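Local coordinates for protein hemolysin (Enterococcus faecalis, PDB 2R2Z) that may bind flavin adenine dinucleotide, as assigned to its family, and includes a transporter-associated domain, part of a CBS-containing membrane protein, that binds zinc, at residues D15-V20 and V84-F89; M24-F29 and D43-Y48. All coordinates share one frame; numbering follows the deposited sequence.

Contact 1: D15-V20 and V84-F89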
loop_
_atom_site.group_PDB
_atom_site.type_symbol
_atom_site.label_atom_id
_atom_site.label_comp_id
_atom_site.label_asym_id
_atom_site.label_seq_id
_atom_site.Cartn_x
_atom_site.Cartn_y
_atom_site.Cartn_z
ATOM N N ASP A 15 -6.830 -10.936 -10.939
ATOM C CA ASP A 15 -8.115 -10.544 -10.379
ATOM C C ASP A 15 -7.904 -10.090 -8.931
ATOM O O ASP A 15 -7.273 -10.784 -8.123
ATOM C CB ASP A 15 -9.101 -11.711 -10.351
ATOM C CG ASP A 15 -9.624 -12.089 -11.719
ATOM O OD1 ASP A 15 -9.081 -11.608 -12.699
ATOM O OD2 ASP A 15 -10.610 -12.857 -11.784
ATOM N N ASN A 16 -8.416 -8.908 -8.606
ATOM C CA ASN A 16 -8.409 -8.404 -7.240
ATOM C C ASN A 16 -7.033 -8.159 -6.634
ATOM O O ASN A 16 -6.928 -8.015 -5.418
ATOM C CB ASN A 16 -9.221 -9.322 -6.313
ATOM C CG ASN A 16 -10.564 -9.645 -6.880
ATOM O OD1 ASN A 16 -10.928 -10.824 -7.019
ATOM N ND2 ASN A 16 -11.269 -8.621 -7.307
ATOM N N GLU A 17 -6.008 -8.036 -7.471
ATOM C CA GLU A 17 -4.649 -7.892 -6.952
ATOM C C GLU A 17 -3.828 -6.962 -7.820
ATOM O O GLU A 17 -3.794 -7.105 -9.050
ATOM C CB GLU A 17 -3.994 -9.256 -6.865
ATOM C CG GLU A 17 -2.754 -9.312 -5.996
ATOM C CD GLU A 17 -2.308 -10.737 -5.747
ATOM O OE1 GLU A 17 -3.070 -11.695 -6.011
ATOM O OE2 GLU A 17 -1.184 -10.918 -5.281
ATOM N N TYR A 18 -3.143 -6.030 -7.152
ATOM C CA TYR A 18 -2.447 -4.928 -7.823
ATOM C C TYR A 18 -1.130 -4.663 -7.116
ATOM O O TYR A 18 -0.976 -4.983 -5.923
ATOM C CB TYR A 18 -3.303 -3.638 -7.778
ATOM C CG TYR A 18 -4.662 -3.781 -8.426
ATOM C CD1 TYR A 18 -4.893 -3.300 -9.714
ATOM C CD2 TYR A 18 -5.692 -4.454 -7.777
ATOM C CE1 TYR A 18 -6.148 -3.455 -10.317
ATOM C CE2 TYR A 18 -6.922 -4.640 -8.376
ATOM C CZ TYR A 18 -7.136 -4.146 -9.648
ATOM O OH TYR A 18 -8.384 -4.331 -10.205
ATOM N N LEU A 19 -0.186 -4.074 -7.845
ATOM C CA LEU A 19 1.029 -3.503 -7.269
ATOM C C LEU A 19 0.909 -1.994 -7.360
ATOM O O LEU A 19 0.557 -1.452 -8.404
ATOM C CB LEU A 19 2.279 -3.986 -8.023
ATOM C CG LEU A 19 2.499 -5.499 -7.986
ATOM C CD1 LEU A 19 3.666 -5.896 -8.895
ATOM C CD2 LEU A 19 2.754 -6.005 -6.567
ATOM N N VAL A 20 1.189 -1.327 -6.253
ATOM C CA VAL A 20 1.016 0.121 -6.141
ATOM C C VAL A 20 2.340 0.744 -5.726
ATOM O O VAL A 20 2.962 0.295 -4.758
ATOM C CB VAL A 20 -0.087 0.442 -5.111
ATOM C CG1 VAL A 20 -0.107 1.949 -4.737
ATOM C CG2 VAL A 20 -1.432 -0.020 -5.659
ATOM N N VAL A 84 7.197 -0.468 -3.200
ATOM C CA VAL A 84 6.026 -1.052 -3.861
ATOM C C VAL A 84 5.186 -1.780 -2.833
ATOM O O VAL A 84 5.717 -2.554 -2.017
ATOM C CB VAL A 84 6.449 -2.038 -5.005
ATOM C CG1 VAL A 84 5.227 -2.572 -5.724
ATOM C CG2 VAL A 84 7.367 -1.337 -6.021
ATOM N N LEU A 85 3.878 -1.540 -2.901
ATOM C CA LEU A 85 2.895 -2.263 -2.088
ATOM C C LEU A 85 2.188 -3.277 -2.956
ATOM O O LEU A 85 1.938 -3.013 -4.122
ATOM C CB LEU A 85 1.822 -1.286 -1.554
ATOM C CG LEU A 85 2.207 -0.279 -0.475
ATOM C CD1 LEU A 85 3.015 0.882 -1.072
ATOM C CD2 LEU A 85 0.960 0.273 0.190
ATOM N N ARG A 86 1.823 -4.412 -2.383
ATOM C CA ARG A 86 0.860 -5.290 -3.014
ATOM C C ARG A 86 -0.487 -5.052 -2.352
ATOM O O ARG A 86 -0.561 -4.885 -1.138
ATOM C CB ARG A 86 1.292 -6.743 -2.864
ATOM C CG ARG A 86 0.361 -7.756 -3.549
ATOM C CD ARG A 86 0.751 -9.193 -3.191
ATOM N NE ARG A 86 2.121 -9.561 -3.588
ATOM C CZ ARG A 86 2.437 -10.369 -4.594
ATOM N NH1 ARG A 86 1.512 -10.881 -5.389
ATOM N NH2 ARG A 86 3.702 -10.655 -4.805
ATOM N N VAL A 87 -1.539 -4.994 -3.158
ATOM C CA VAL A 87 -2.876 -4.782 -2.645
ATOM C C VAL A 87 -3.798 -5.892 -3.113
ATOM O O VAL A 87 -3.863 -6.171 -4.315
ATOM C CB VAL A 87 -3.418 -3.445 -3.157
ATOM C CG1 VAL A 87 -4.752 -3.134 -2.519
ATOM C CG2 VAL A 87 -2.387 -2.316 -2.960
ATOM N N HIS A 88 -4.457 -6.559 -2.160
ATOM C CA HIS A 88 -5.515 -7.481 -2.504
ATOM C C HIS A 88 -6.854 -6.965 -2.016
ATOM O O HIS A 88 -6.980 -6.428 -0.913
ATOM C CB HIS A 88 -5.244 -8.865 -1.942
ATOM C CG HIS A 88 -5.947 -9.942 -2.695
ATOM N ND1 HIS A 88 -7.283 -10.231 -2.522
ATOM C CD2 HIS A 88 -5.502 -10.778 -3.657
ATOM C CE1 HIS A 88 -7.628 -11.211 -3.334
ATOM N NE2 HIS A 88 -6.566 -11.562 -4.035
ATOM N N PHE A 89 -7.864 -7.111 -2.864
ATOM C CA PHE A 89 -9.237 -6.745 -2.535
ATOM C C PHE A 89 -10.078 -7.982 -2.291
ATOM O O PHE A 89 -10.021 -8.934 -3.055
ATOM C CB PHE A 89 -9.864 -5.925 -3.669
ATOM C CG PHE A 89 -9.216 -4.598 -3.867
ATOM C CD1 PHE A 89 -9.665 -3.498 -3.161
ATOM C CD2 PHE A 89 -8.156 -4.429 -4.741
ATOM C CE1 PHE A 89 -9.069 -2.264 -3.314
ATOM C CE2 PHE A 89 -7.553 -3.190 -4.901
ATOM C CZ PHE A 89 -8.012 -2.105 -4.181
#

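Contact 2: M24-F29 and D43-Y48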
loop_
_atom_site.group_PDB
_atom_site.type_symbol
_atom_site.label_atom_id
_atom_site.label_comp_id
_atom_site.label_asym_id
_atom_site.label_seq_id
_atom_site.Cartn_x
_atom_site.Cartn_y
_atom_site.Cartn_z
HETATM N N MSE A 24 2.345 6.797 -4.743
HETATM C CA MSE A 24 0.957 7.089 -5.069
HETATM C C MSE A 24 0.303 7.774 -3.881
HETATM O O MSE A 24 0.437 7.326 -2.742
HETATM C CB MSE A 24 0.215 5.814 -5.429
HETATM C CG MSE A 24 -1.175 6.082 -5.967
HETATM SE SE MSE A 24 -2.078 4.436 -6.533
HETATM C CE MSE A 24 -3.435 5.230 -7.706
ATOM N N LEU A 25 -0.410 8.859 -4.141
ATOM C CA LEU A 25 -1.114 9.533 -3.066
ATOM C C LEU A 25 -2.279 8.698 -2.557
ATOM O O LEU A 25 -2.959 8.036 -3.338
ATOM C CB LEU A 25 -1.643 10.883 -3.563
ATOM C CG LEU A 25 -0.555 11.872 -3.978
ATOM C CD1 LEU A 25 -1.226 13.094 -4.563
ATOM C CD2 LEU A 25 0.316 12.277 -2.807
ATOM N N ILE A 26 -2.529 8.745 -1.248
ATOM C CA ILE A 26 -3.706 8.091 -0.677
ATOM C C ILE A 26 -4.967 8.553 -1.416
ATOM O O ILE A 26 -5.833 7.743 -1.756
ATOM C CB ILE A 26 -3.834 8.388 0.838
ATOM C CG1 ILE A 26 -2.633 7.842 1.607
ATOM C CG2 ILE A 26 -5.140 7.812 1.392
ATOM C CD1 ILE A 26 -2.517 8.403 3.020
ATOM N N ASP A 27 -5.087 9.858 -1.655
ATOM C CA ASP A 27 -6.270 10.365 -2.344
ATOM C C ASP A 27 -6.410 9.795 -3.769
ATOM O O ASP A 27 -7.518 9.510 -4.228
ATOM C CB ASP A 27 -6.245 11.901 -2.364
ATOM C CG ASP A 27 -6.384 12.517 -0.972
ATOM O OD1 ASP A 27 -6.904 11.848 -0.052
ATOM O OD2 ASP A 27 -6.002 13.711 -0.795
ATOM N N GLU A 28 -5.287 9.630 -4.462
ATOM C CA GLU A 28 -5.252 9.014 -5.798
ATOM C C GLU A 28 -5.691 7.546 -5.727
ATOM O O GLU A 28 -6.487 7.086 -6.542
ATOM C CB GLU A 28 -3.828 9.093 -6.390
ATOM C CG GLU A 28 -3.394 10.492 -6.876
ATOM C CD GLU A 28 -1.899 10.616 -7.248
ATOM O OE1 GLU A 28 -1.013 9.859 -6.743
ATOM O OE2 GLU A 28 -1.604 11.539 -8.051
ATOM N N PHE A 29 -5.161 6.827 -4.744
ATOM C CA PHE A 29 -5.535 5.437 -4.524
ATOM C C PHE A 29 -7.054 5.316 -4.325
ATOM O O PHE A 29 -7.702 4.478 -4.943
ATOM C CB PHE A 29 -4.770 4.899 -3.301
ATOM C CG PHE A 29 -5.058 3.460 -2.973
ATOM C CD1 PHE A 29 -4.231 2.442 -3.443
ATOM C CD2 PHE A 29 -6.139 3.126 -2.169
ATOM C CE1 PHE A 29 -4.493 1.113 -3.128
ATOM C CE2 PHE A 29 -6.411 1.811 -1.856
ATOM C CZ PHE A 29 -5.587 0.797 -2.336
ATOM N N ASP A 43 0.544 11.553 3.281
ATOM C CA ASP A 43 -0.044 11.757 1.967
ATOM C C ASP A 43 0.101 10.593 0.991
ATOM O O ASP A 43 -0.698 10.502 0.076
ATOM C CB ASP A 43 0.496 13.052 1.349
ATOM C CG ASP A 43 0.066 14.280 2.126
ATOM O OD1 ASP A 43 -1.142 14.400 2.445
ATOM O OD2 ASP A 43 0.935 15.118 2.406
ATOM N N THR A 44 1.097 9.732 1.195
ATOM C CA THR A 44 1.377 8.671 0.228
ATOM C C THR A 44 1.051 7.292 0.777
ATOM O O THR A 44 0.950 7.098 1.993
ATOM C CB THR A 44 2.852 8.671 -0.219
ATOM O OG1 THR A 44 3.670 8.256 0.878
ATOM C CG2 THR A 44 3.295 10.055 -0.694
HETATM N N MSE A 45 0.915 6.339 -0.139
HETATM C CA MSE A 45 0.657 4.952 0.240
HETATM C C MSE A 45 1.821 4.320 0.976
HETATM O O MSE A 45 1.600 3.517 1.875
HETATM C CB MSE A 45 0.241 4.109 -0.965
HETATM C CG MSE A 45 -1.139 4.515 -1.514
HETATM SE SE MSE A 45 -2.582 4.317 -0.205
HETATM C CE MSE A 45 -2.516 2.380 0.022
ATOM N N ALA A 46 3.048 4.706 0.643
ATOM C CA ALA A 46 4.206 4.254 1.430
ATOM C C ALA A 46 4.100 4.715 2.887
ATOM O O ALA A 46 4.302 3.938 3.826
ATOM C CB ALA A 46 5.517 4.757 0.836
ATOM N N GLY A 47 3.800 5.997 3.081
ATOM C CA GLY A 47 3.656 6.548 4.421
ATOM C C GLY A 47 2.501 5.881 5.138
ATOM O O GLY A 47 2.586 5.589 6.330
ATOM N N TYR A 48 1.408 5.635 4.419
ATOM C CA TYR A 48 0.236 4.992 4.999
ATOM C C TYR A 48 0.600 3.622 5.577
ATOM O O TYR A 48 0.322 3.328 6.747
ATOM C CB TYR A 48 -0.853 4.861 3.928
ATOM C CG TYR A 48 -2.135 4.254 4.457
ATOM C CD1 TYR A 48 -3.168 5.066 4.934
ATOM C CD2 TYR A 48 -2.298 2.872 4.505
ATOM C CE1 TYR A 48 -4.331 4.495 5.442
ATOM C CE2 TYR A 48 -3.448 2.299 5.026
ATOM C CZ TYR A 48 -4.462 3.108 5.483
ATOM O OH TYR A 48 -5.589 2.495 5.966
HETATM O O HOH W 1 -3.164 11.823 -0.344
#

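Contact 1: D15-V20 and V84-F89
The carboxylate of E17 meets the guanidinium of R86 in a salt bridge, R86 NH1 lying 2.7 Å from E17 OE2. The oxygen uses its anti lone pair and sits almost in the guanidinium plane, although the two flat groups are turned 56° apart. E17 gets there with CG anti to its backbone N and an extended chain, whereas the R86 chain bends at chi3 (-60°). On the same face, the other oxygen, E17 OE1, lies at the edge of the H88 ring, and N16 O sits over the centre of one face of that ring. L19 runs alongside R86, its CD2 4.0 Å from R86 CB. Beneath these side chains, strands 17-21 and 81-89 pair antiparallel, as neighbours inside the five-stranded sheet of the transporter-associated domain. Y18 with V87 and V20 with L85 are hydrogen-bonded pairs; the straightest bond runs from L85 N to V20 O, 2.8 Å. Just before strand 17-21 begins, N16 O accepts from F89 N at 2.9 Å. The opposite face is mainly apolar and aromatic: V20 CG2 touches V87 CG2 at 3.7 Å, and Y18 CD2 meets the edge of the F89 ring, with F33 of helix 26-33 against both rings. E17 is a zinc ligand, and E75 takes R86 NE in a second salt bridge, probably helping to hold the guanidinium beside the metal-binding carboxylate.

Contact 2: M24-F29 and D43-Y48
Two helix starts are tied together here, those of helices 26-33 and 45-53, which pack on one face of the antiparallel sheet in this alpha/beta transporter-associated domain. L25 and T44 occupy the N-cap positions, and their backbones form a single bridge. M45 N donates to M24 O at 2.8 Å, nearly along the C=O axis, while I26 N reaches D43 O at 2.9 Å from above the carbonyl plane. Thus the first amide of each helix is satisfied by a carbonyl preceding the other. D43 O also accepts from a water that in turn takes D27 N, so one oxygen serves two amides of the opposing helix, one of them through solvent. E28 OE1 accepts from L25 N, and T44 OG1, placed between its backbone N and carbonyl carbon (chi1 69°), caps its helix by accepting from G47 N. Below this polar seam the side chains turn apolar. I26 extends its CD1 to Y48 CD1, 3.9 Å away, crossing the tyrosine at about a right angle, and its CG1 rests 4.0 Å from M45 SE. Y48 and M45 both lean on L72 of the sheet. Selenomethionine M45 bends at chi2 and chi3, both near -60°, which makes a Met-aromatic contact with F29 and sets CE over the ring face, 3.9 Å from the F29 ring centroid.

How the contacts relate
Both contacts belong to one alpha/beta domain, and contact 2 is nested within the chain loop that contact 1 closes. Contact 1 is partly buried and joins two neighbouring strands by a ladder of backbone bonds; its face with E17 and R86 carries a salt bridge and reaches zinc. Contact 2 is more buried, lies farther from the metal, and joins two helix starts with just two direct backbone bonds above an apolar layer. They meet where the helices rest on the sheet: L85 CD2 packs against M45 O at 3.7 Å, and F29 lies on V20 and V87. The mainly apolar face of contact 1 therefore continues into the hydrophobic side of contact 2.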